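Local coordinates for erythrocyte membrane protein 1 (Plasmodium falciparum, PDB 2XU0) that probably binds host-cell surface receptors as an adhesin, this piece being its N-terminal segment and first Duffy-binding-like domain, involved in rosetting, at residues C189-L192 / A193-F196. The protein carries 10 engineered substitutions. Sequence-based numbering, arbitrary orientation.
Sequences CTSL and ARSF
Thr190 and Arg194 sit one helical turn apart, and their side chains travel alongside one another in a common direction. The methyl CG2 of Thr190 lies over the centre of one face of the Arg194 guanidinium, with CG2 3.8 Å from CZ. With the threonine chi1 at -67°, OG1 sits beside the backbone N, which turns CG2 anti to that N; the arginine stays extended from CG to NE, bringing its flat end back along the helix, past the Thr190 carbonyl. At the edge of the guanidinium, in its plane, a water accepts from Arg194 NH1 at 2.8 Å and lies 2.7 Å from Ser191 OG, bridging the two side chains. Ser191 OG also bonds His176, and Arg194 NH2 forms a salt bridge with Glu317.

Underneath runs regular alpha-helical bonding. Ala193 N donates to Cys189 O at 2.9 Å. Ala193 CB tucks against two carbonyl oxygens of the preceding turn, 3.4 Å from Thr190 O and 3.5 Å from Cys189 O. Leu192 turns its side chain away from the next turn but gives it its carbonyl: Phe196 N reaches Leu192 O at 2.8 Å, the straightest of the four i to i+4 bonds (163°).

This turn belongs to helix 186-204 of the Duffy-binding domain. Cys189 ties it to Cys295 by a disulfide, Leu192 and Phe196 pack on helix 249-268, Ser191, Leu192 and Ser195 meet helix 154-175, and Arg194 reaches helix 311-338.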
ATOM      1  N   CYS A 189      -5.269  -8.000  -7.378  1.00 31.28           N
ATOM      2  CA  CYS A 189      -5.175  -8.941  -6.262  1.00 31.48           C
ATOM      3  C   CYS A 189      -4.224  -8.367  -5.165  1.00 31.63           C
ATOM      4  O   CYS A 189      -4.545  -8.455  -3.988  1.00 28.40           O
ATOM      5  CB  CYS A 189      -4.718 -10.315  -6.765  1.00 32.39           C
ATOM      6  SG  CYS A 189      -5.837 -11.051  -7.995  1.00 36.00           S
ATOM      7  N   THR A 190      -3.103  -7.746  -5.566  1.00 28.74           N
ATOM      8  CA  THR A 190      -2.132  -7.086  -4.640  1.00 30.02           C
ATOM      9  C   THR A 190      -2.841  -5.936  -3.879  1.00 33.98           C
ATOM     10  O   THR A 190      -2.722  -5.857  -2.657  1.00 32.11           O
ATOM     11  CB  THR A 190      -0.880  -6.588  -5.422  1.00 34.98           C
ATOM     12  OG1 THR A 190      -0.170  -7.736  -5.888  1.00 33.06           O
ATOM     13  CG2 THR A 190       0.077  -5.753  -4.561  1.00 37.24           C
ATOM     14  N   SER A 191      -3.611  -5.066  -4.602  1.00 32.30           N
ATOM     15  CA  SER A 191      -4.305  -3.954  -3.937  1.00 32.14           C
ATOM     16  C   SER A 191      -5.365  -4.452  -2.990  1.00 33.05           C
ATOM     17  O   SER A 191      -5.507  -3.896  -1.899  1.00 33.09           O
ATOM     18  CB  SER A 191      -4.866  -2.955  -4.945  1.00 38.12           C
ATOM     19  OG  SER A 191      -3.781  -2.350  -5.624  1.00 45.53           O
ATOM     20  N   LEU A 192      -6.076  -5.549  -3.374  1.00 28.69           N
ATOM     21  CA  LEU A 192      -7.044  -6.203  -2.507  1.00 27.87           C
ATOM     22  C   LEU A 192      -6.353  -6.766  -1.273  1.00 31.53           C
ATOM     23  O   LEU A 192      -6.910  -6.685  -0.182  1.00 33.79           O
ATOM     24  CB  LEU A 192      -7.769  -7.348  -3.246  1.00 28.59           C
ATOM     25  CG  LEU A 192      -8.820  -6.950  -4.319  1.00 33.36           C
ATOM     26  CD1 LEU A 192      -9.460  -8.211  -4.928  1.00 32.96           C
ATOM     27  CD2 LEU A 192      -9.893  -6.074  -3.733  1.00 33.87           C
ATOM     28  N   ALA A 193      -5.166  -7.361  -1.425  1.00 25.24           N
ATOM     29  CA  ALA A 193      -4.416  -7.915  -0.260  1.00 25.05           C
ATOM     30  C   ALA A 193      -4.035  -6.765   0.707  1.00 29.03           C
ATOM     31  O   ALA A 193      -4.066  -6.932   1.928  1.00 28.46           O
ATOM     32  CB  ALA A 193      -3.178  -8.619  -0.746  1.00 25.80           C
ATOM     33  N   ARG A 194      -3.763  -5.575   0.156  1.00 26.64           N
ATOM     34  CA  ARG A 194      -3.425  -4.410   0.972  1.00 26.52           C
ATOM     35  C   ARG A 194      -4.604  -3.915   1.771  1.00 29.04           C
ATOM     36  O   ARG A 194      -4.420  -3.557   2.925  1.00 28.48           O
ATOM     37  CB  ARG A 194      -2.822  -3.303   0.124  1.00 26.42           C
ATOM     38  CG  ARG A 194      -1.463  -3.666  -0.401  1.00 27.98           C
ATOM     39  CD  ARG A 194      -1.022  -2.540  -1.266  1.00 31.57           C
ATOM     40  NE  ARG A 194       0.349  -2.717  -1.711  1.00 33.09           N
ATOM     41  CZ  ARG A 194       0.768  -2.388  -2.918  1.00 40.68           C
ATOM     42  NH1 ARG A 194      -0.080  -1.884  -3.805  1.00 35.65           N
ATOM     43  NH2 ARG A 194       2.032  -2.556  -3.252  1.00 25.07           N
ATOM     44  N   SER A 195      -5.824  -3.920   1.175  1.00 26.44           N
ATOM     45  CA  SER A 195      -7.051  -3.525   1.860  1.00 26.19           C
ATOM     46  C   SER A 195      -7.449  -4.569   2.871  1.00 26.85           C
ATOM     47  O   SER A 195      -7.891  -4.230   3.954  1.00 27.89           O
ATOM     48  CB  SER A 195      -8.181  -3.276   0.854  1.00 29.30           C
ATOM     49  OG  SER A 195      -7.994  -1.992   0.291  1.00 34.56           O
ATOM     50  N   PHE A 196      -7.323  -5.859   2.506  1.00 25.83           N
ATOM     51  CA  PHE A 196      -7.611  -7.000   3.389  1.00 24.38           C
ATOM     52  C   PHE A 196      -6.797  -6.849   4.670  1.00 28.09           C
ATOM     53  O   PHE A 196      -7.323  -7.048   5.783  1.00 29.39           O
ATOM     54  CB  PHE A 196      -7.174  -8.291   2.696  1.00 25.80           C
ATOM     55  CG  PHE A 196      -7.360  -9.569   3.472  1.00 26.83           C
ATOM     56  CD1 PHE A 196      -8.631 -10.014   3.819  1.00 30.07           C
ATOM     57  CD2 PHE A 196      -6.277 -10.406   3.726  1.00 28.84           C
ATOM     58  CE1 PHE A 196      -8.814 -11.275   4.419  1.00 31.46           C
ATOM     59  CE2 PHE A 196      -6.451 -11.652   4.345  1.00 30.48           C
ATOM     60  CZ  PHE A 196      -7.710 -12.064   4.718  1.00 29.98           C
TER
HETATM   61  O   HOH W   1      -2.606  -0.698  -3.844  1.00 39.47           O